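Local structure of hypothetical membrane protein (6JSB) at residues N22-G26 with P27-G31; G169-V172 with M173-Y177. The protein binds heme through an HtaA-family domain and probably passes it along the heme-uptake machinery of Corynebacterium glutamicum. All coordinates share one frame; numbering follows the deposited sequence.

Contact 1: N22-G26 with P27-G31; sequences NYLEG and PIANG. With HEM (protoporphyrin IX containing Fe), chain C.
Ala29 lays its CB over one face of the Tyr23 ring, 4.0 Å above the plane and offset toward the rim. Heme C4D lies over the opposite face, also toward the rim, and Ile28 CG2 meets the ring edge in plane, 3.9 Å from Tyr23 CE1. Between these neighbours, Tyr23 OH binds the heme iron (FE) at 2.1 Å as the axial ligand. His80 is hydrogen-bonded to the same oxygen, a second-shell contact that may tune its donor strength. This inner side is tightly packed: Leu24 CD2 reaches Ala29 CB at 3.9 Å. The turn itself is closed by Asn30. Asn30 ND2 bonds to Leu24 O at 2.9 Å, nearly straight at 162°, with the oxygen close to the amide plane. Asn30 N bonds to Gly26 O at 2.9 Å. The same amide pins the turn outward, since OD1 accepts from Gly38 N and ND2 also bonds to Thr78 O. Between the two helices, a water joins Tyr23 O to Ile28 N in place of a direct bond. The outer side is looser. Pro27 and Ile28 are exposed, and another water bridges Glu25 O to Asn30 O. Ile28 still touches the heme, with CD1 3.6 Å from the propionate carbon CBA. The segment 22-31 thus joins the end of helix 18-24 to the short helix 27-30. Leu24 packs on strands 39-43, 68-81 and 95-109, and Ala29 is backbone-bonded to His80 of strand 68-81.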
loop_
_atom_site.group_PDB
_atom_site.type_symbol
_atom_site.label_atom_id
_atom_site.label_comp_id
_atom_site.label_asym_id
_atom_site.label_seq_id
_atom_site.Cartn_x
_atom_site.Cartn_y
_atom_site.Cartn_z
ATOM N N ASN A 22 10.801 5.642 -6.929
ATOM C CA ASN A 22 11.984 6.232 -7.591
ATOM C C ASN A 22 12.850 7.013 -6.607
ATOM O O ASN A 22 14.084 6.924 -6.608
ATOM C CB ASN A 22 11.505 7.167 -8.696
ATOM C CG ASN A 22 12.659 7.705 -9.504
ATOM O OD1 ASN A 22 13.352 6.919 -10.139
ATOM N ND2 ASN A 22 12.888 9.009 -9.489
ATOM N N TYR A 23 12.216 7.826 -5.753
ATOM C CA TYR A 23 12.963 8.600 -4.765
ATOM C C TYR A 23 13.588 7.688 -3.708
ATOM O O TYR A 23 14.769 7.846 -3.369
ATOM C CB TYR A 23 11.981 9.593 -4.122
ATOM C CG TYR A 23 12.280 9.908 -2.687
ATOM C CD1 TYR A 23 13.305 10.797 -2.350
ATOM C CD2 TYR A 23 11.475 9.399 -1.667
ATOM C CE1 TYR A 23 13.539 11.110 -0.937
ATOM C CE2 TYR A 23 11.693 9.718 -0.316
ATOM C CZ TYR A 23 12.723 10.553 0.013
ATOM O OH TYR A 23 12.972 10.861 1.317
ATOM N N LEU A 24 12.815 6.736 -3.190
ATOM C CA LEU A 24 13.287 5.927 -2.061
ATOM C C LEU A 24 14.467 5.052 -2.476
ATOM O O LEU A 24 15.429 4.890 -1.712
ATOM C CB LEU A 24 12.081 5.125 -1.507
ATOM C CG LEU A 24 12.312 4.363 -0.166
ATOM C CD1 LEU A 24 13.023 2.978 -0.455
ATOM C CD2 LEU A 24 13.138 5.154 0.863
ATOM N N GLU A 25 14.428 4.473 -3.672
ATOM C CA GLU A 25 15.530 3.617 -4.119
ATOM C C GLU A 25 16.660 4.411 -4.743
ATOM O O GLU A 25 17.690 3.806 -5.112
ATOM C CB GLU A 25 14.987 2.610 -5.133
ATOM C CG GLU A 25 13.956 1.689 -4.494
ATOM C CD GLU A 25 13.567 0.501 -5.437
ATOM O OE1 GLU A 25 14.312 -0.508 -5.392
ATOM O OE2 GLU A 25 12.538 0.609 -6.153
ATOM N N GLY A 26 16.521 5.725 -4.856
ATOM C CA GLY A 26 17.493 6.596 -5.517
ATOM C C GLY A 26 18.524 7.219 -4.585
ATOM O O GLY A 26 18.618 6.909 -3.380
ATOM N N PRO A 27 19.313 8.153 -5.147
ATOM C CA PRO A 27 20.488 8.703 -4.434
ATOM C C PRO A 27 20.164 9.703 -3.348
ATOM O O PRO A 27 21.049 10.000 -2.520
ATOM C CB PRO A 27 21.313 9.374 -5.574
ATOM C CG PRO A 27 20.249 9.768 -6.605
ATOM C CD PRO A 27 19.284 8.553 -6.569
ATOM N N ILE A 28 18.920 10.203 -3.268
ATOM C CA ILE A 28 18.604 11.133 -2.196
ATOM C C ILE A 28 18.365 10.362 -0.907
ATOM O O ILE A 28 18.936 10.688 0.140
ATOM C CB ILE A 28 17.381 11.999 -2.579
ATOM C CG1 ILE A 28 17.679 12.807 -3.851
ATOM C CG2 ILE A 28 16.956 12.906 -1.398
ATOM C CD1 ILE A 28 16.441 13.430 -4.465
ATOM N N ALA A 29 17.500 9.317 -0.964
ATOM C CA ALA A 29 17.201 8.541 0.249
ATOM C C ALA A 29 18.247 7.453 0.524
ATOM O O ALA A 29 18.348 6.981 1.650
ATOM C CB ALA A 29 15.800 7.883 0.147
ATOM N N ASN A 30 18.965 6.992 -0.495
ATOM C CA ASN A 30 19.821 5.819 -0.313
ATOM C C ASN A 30 21.055 5.961 -1.201
ATOM O O ASN A 30 21.420 5.040 -1.920
ATOM C CB ASN A 30 19.054 4.531 -0.616
ATOM C CG ASN A 30 18.308 4.004 0.604
ATOM O OD1 ASN A 30 18.912 3.751 1.651
ATOM N ND2 ASN A 30 16.960 3.810 0.467
ATOM N N GLY A 31 21.699 7.131 -1.144
ATOM C CA GLY A 31 22.949 7.382 -1.888
ATOM C C GLY A 31 24.151 7.678 -1.011
ATOM O O GLY A 31 24.260 7.178 0.118
HETATM C CHA HEM C . 10.864 13.662 -1.050
HETATM C CHB HEM C . 14.832 14.357 1.647
HETATM C CHC HEM C . 12.619 12.029 5.332
HETATM C CHD HEM C . 8.761 11.047 2.478
HETATM C C1A HEM C . 12.088 14.108 -0.591
HETATM C C2A HEM C . 12.936 15.018 -1.338
HETATM C C3A HEM C . 14.063 15.226 -0.617
HETATM C C4A HEM C . 13.921 14.444 0.610
HETATM C CMA HEM C . 15.286 16.119 -0.991
HETATM C CAA HEM C . 12.555 15.619 -2.707
HETATM C CBA HEM C . 13.144 14.769 -3.824
HETATM C CGA HEM C . 12.492 15.147 -5.135
HETATM O O1A HEM C . 12.947 14.624 -6.190
HETATM O O2A HEM C . 11.512 15.957 -5.104
HETATM C C1B HEM C . 14.577 13.784 2.861
HETATM C C2B HEM C . 15.506 13.763 3.992
HETATM C C3B HEM C . 14.902 13.131 5.013
HETATM C C4B HEM C . 13.572 12.692 4.570
HETATM C CMB HEM C . 16.905 14.439 3.926
HETATM C CAB HEM C . 15.431 12.828 6.446
HETATM C CBB HEM C . 16.739 12.814 6.724
HETATM C C1C HEM C . 11.384 11.544 4.890
HETATM C C2C HEM C . 10.454 10.770 5.677
HETATM C C3C HEM C . 9.400 10.448 4.889
HETATM C C4C HEM C . 9.610 11.077 3.588
HETATM C CMC HEM C . 10.695 10.277 7.127
HETATM C CAC HEM C . 8.250 9.583 5.374
HETATM C CBC HEM C . 7.631 8.805 4.497
HETATM C C1D HEM C . 9.012 11.691 1.285
HETATM C C2D HEM C . 8.102 11.712 0.162
HETATM C C3D HEM C . 8.660 12.432 -0.835
HETATM C C4D HEM C . 9.967 12.875 -0.378
HETATM C CMD HEM C . 6.705 11.057 0.201
HETATM C CAD HEM C . 8.022 12.712 -2.230
HETATM C CBD HEM C . 8.605 11.650 -3.198
HETATM C CGD HEM C . 7.957 11.879 -4.562
HETATM O O1D HEM C . 8.352 12.901 -5.222
HETATM O O2D HEM C . 7.054 11.047 -4.926
HETATM N NA HEM C . 12.702 13.772 0.634
HETATM N NB HEM C . 13.447 13.092 3.245
HETATM N NC HEM C . 10.820 11.731 3.624
HETATM N ND HEM C . 10.128 12.384 0.900
HETATM FE FE HEM C . 11.834 12.485 2.094
HETATM O O HOH W 1 16.516 9.522 -4.518
HETATM O O HOH W 2 20.381 4.032 -4.425
#

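Contact 2: G169-V172 with M173-Y177; sequences GVDV and MGTFY. With HEM (protoporphyrin IX containing Fe), chain C.
A Schellman motif ends helix 167-172 at the heme pocket, with Gly174 at positive phi as its C-prime residue. Thr175 N returns to Val170 O at 3.0 Å, and Gly174 N makes a weak bond to Asp171 O. Before them, Met173 N bonds to Gly169 O at 3.1 Å. Val170 O also accepts from a water that in turn accepts from Tyr177 N, which ties the helix end to the outgoing chain. Asp171 OD1 lies 3.7 Å from Thr175 CG2 on the exposed side. On the buried side, the bend of Met173 at chi2 (-55°) sets its SD 4.2 Å from Val172 CG1, and that at chi3 turns CE toward the heme methyl CMD. The type I' turn from Met173 to Phe176 sets Phe176 on the heme, and Tyr177 follows it. The Phe176 ring lies flat over one face of the porphyrin and nearly parallel to it, with heme ND 3.3 Å from the ring plane, over its centre; Phe124 packs edge-to-face with this ring. Tyr177 takes CMD over one face. Ser19 is another hydrogen-bond partner of the heme. Tyr177 OH donates to heme O2D at 2.6 Å, and so may offset some of that propionate's charge.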
loop_
_atom_site.group_PDB
_atom_site.type_symbol
_atom_site.label_atom_id
_atom_site.label_comp_id
_atom_site.label_asym_id
_atom_site.label_seq_id
_atom_site.Cartn_x
_atom_site.Cartn_y
_atom_site.Cartn_z
ATOM N N GLY A 169 -3.412 10.118 5.545
ATOM C CA GLY A 169 -2.251 9.682 4.762
ATOM C C GLY A 169 -1.170 10.743 4.677
ATOM O O GLY A 169 0.002 10.417 4.496
ATOM N N VAL A 170 -1.537 12.011 4.826
ATOM C CA VAL A 170 -0.538 13.085 4.795
ATOM C C VAL A 170 0.550 12.844 5.840
ATOM O O VAL A 170 1.745 12.969 5.541
ATOM C CB VAL A 170 -1.214 14.464 4.993
ATOM C CG1 VAL A 170 -0.100 15.537 5.321
ATOM C CG2 VAL A 170 -1.969 14.812 3.731
ATOM N N ASP A 171 0.160 12.510 7.092
ATOM C CA ASP A 171 1.158 12.288 8.116
ATOM C C ASP A 171 1.933 10.994 7.914
ATOM O O ASP A 171 3.084 10.911 8.339
ATOM C CB ASP A 171 0.453 12.298 9.469
ATOM C CG ASP A 171 -0.063 13.688 9.793
ATOM O OD1 ASP A 171 0.725 14.632 9.572
ATOM O OD2 ASP A 171 -1.243 13.815 10.170
ATOM N N VAL A 172 1.314 9.980 7.289
ATOM C CA VAL A 172 2.002 8.726 7.032
ATOM C C VAL A 172 3.189 8.947 6.097
ATOM O O VAL A 172 4.268 8.352 6.282
ATOM C CB VAL A 172 1.022 7.688 6.456
ATOM C CG1 VAL A 172 1.812 6.376 6.084
ATOM C CG2 VAL A 172 -0.089 7.353 7.511
ATOM N N MET A 173 3.012 9.820 5.101
ATOM C CA MET A 173 4.032 10.082 4.086
ATOM C C MET A 173 4.896 11.302 4.427
ATOM O O MET A 173 5.386 12.012 3.532
ATOM C CB MET A 173 3.360 10.228 2.707
ATOM C CG MET A 173 2.503 9.043 2.322
ATOM S SD MET A 173 3.426 7.458 2.370
ATOM C CE MET A 173 4.591 7.720 0.970
ATOM N N GLY A 174 5.096 11.571 5.729
ATOM C CA GLY A 174 6.091 12.569 6.149
ATOM C C GLY A 174 5.693 14.012 5.902
ATOM O O GLY A 174 6.526 14.909 6.059
ATOM N N THR A 175 4.426 14.273 5.584
ATOM C CA THR A 175 3.892 15.571 5.153
ATOM C C THR A 175 4.485 16.062 3.817
ATOM O O THR A 175 4.301 17.228 3.455
ATOM C CB THR A 175 3.994 16.671 6.249
ATOM O OG1 THR A 175 5.337 17.179 6.383
ATOM C CG2 THR A 175 3.505 16.070 7.594
ATOM N N PHE A 176 5.204 15.209 3.072
ATOM C CA PHE A 176 5.709 15.654 1.798
ATOM C C PHE A 176 4.639 15.765 0.717
ATOM O O PHE A 176 4.873 16.487 -0.259
ATOM C CB PHE A 176 6.789 14.674 1.324
ATOM C CG PHE A 176 8.105 14.877 2.050
ATOM C CD1 PHE A 176 9.109 15.638 1.488
ATOM C CD2 PHE A 176 8.312 14.294 3.290
ATOM C CE1 PHE A 176 10.321 15.815 2.168
ATOM C CE2 PHE A 176 9.532 14.471 3.988
ATOM C CZ PHE A 176 10.509 15.262 3.424
ATOM N N TYR A 177 3.507 15.038 0.839
ATOM C CA TYR A 177 2.406 15.211 -0.114
ATOM C C TYR A 177 1.278 16.018 0.553
ATOM O O TYR A 177 0.987 15.781 1.716
ATOM C CB TYR A 177 1.812 13.869 -0.510
ATOM C CG TYR A 177 2.748 12.943 -1.259
ATOM C CD1 TYR A 177 3.551 13.417 -2.306
ATOM C CD2 TYR A 177 2.766 11.642 -0.945
ATOM C CE1 TYR A 177 4.395 12.532 -3.007
ATOM C CE2 TYR A 177 3.602 10.730 -1.617
ATOM C CZ TYR A 177 4.400 11.185 -2.633
ATOM O OH TYR A 177 5.233 10.283 -3.283
HETATM C CHA HEM C . 10.864 13.662 -1.050
HETATM C CHB HEM C . 14.832 14.357 1.647
HETATM C CHC HEM C . 12.619 12.029 5.332
HETATM C CHD HEM C . 8.761 11.047 2.478
HETATM C C1A HEM C . 12.088 14.108 -0.591
HETATM C C2A HEM C . 12.936 15.018 -1.338
HETATM C C3A HEM C . 14.063 15.226 -0.617
HETATM C C4A HEM C . 13.921 14.444 0.610
HETATM C CMA HEM C . 15.286 16.119 -0.991
HETATM C CAA HEM C . 12.555 15.619 -2.707
HETATM C CBA HEM C . 13.144 14.769 -3.824
HETATM C CGA HEM C . 12.492 15.147 -5.135
HETATM O O1A HEM C . 12.947 14.624 -6.190
HETATM O O2A HEM C . 11.512 15.957 -5.104
HETATM C C1B HEM C . 14.577 13.784 2.861
HETATM C C2B HEM C . 15.506 13.763 3.992
HETATM C C3B HEM C . 14.902 13.131 5.013
HETATM C C4B HEM C . 13.572 12.692 4.570
HETATM C CMB HEM C . 16.905 14.439 3.926
HETATM C CAB HEM C . 15.431 12.828 6.446
HETATM C CBB HEM C . 16.739 12.814 6.724
HETATM C C1C HEM C . 11.384 11.544 4.890
HETATM C C2C HEM C . 10.454 10.770 5.677
HETATM C C3C HEM C . 9.400 10.448 4.889
HETATM C C4C HEM C . 9.610 11.077 3.588
HETATM C CMC HEM C . 10.695 10.277 7.127
HETATM C CAC HEM C . 8.250 9.583 5.374
HETATM C CBC HEM C . 7.631 8.805 4.497
HETATM C C1D HEM C . 9.012 11.691 1.285
HETATM C C2D HEM C . 8.102 11.712 0.162
HETATM C C3D HEM C . 8.660 12.432 -0.835
HETATM C C4D HEM C . 9.967 12.875 -0.378
HETATM C CMD HEM C . 6.705 11.057 0.201
HETATM C CAD HEM C . 8.022 12.712 -2.230
HETATM C CBD HEM C . 8.605 11.650 -3.198
HETATM C CGD HEM C . 7.957 11.879 -4.562
HETATM O O1D HEM C . 8.352 12.901 -5.222
HETATM O O2D HEM C . 7.054 11.047 -4.926
HETATM N NA HEM C . 12.702 13.772 0.634
HETATM N NB HEM C . 13.447 13.092 3.245
HETATM N NC HEM C . 10.820 11.731 3.624
HETATM N ND HEM C . 10.128 12.384 0.900
HETATM FE FE HEM C . 11.834 12.485 2.094
HETATM O O HOH W 3 2.261 13.562 2.886
#

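Overall arrangement
Both contacts are local turns at the end of a short helix, and both reach the same heme. Their centres lie about 17 Å apart, and their nearest atoms about 5 Å apart without touching. Contact 1 is partly buried and lies farther from the centre of the chain; contact 2 is mostly buried. Contact 1 gives the axial oxygen on one face of the heme, and contact 2 lays Phe176 over the other. The direct bonds between the segments of contact 2 are all backbone, aided by a water, whereas contact 1 adds a side-chain amide. Helix 18-24 also links them, since its Ser19 and Phe20 pack against residues of contact 2.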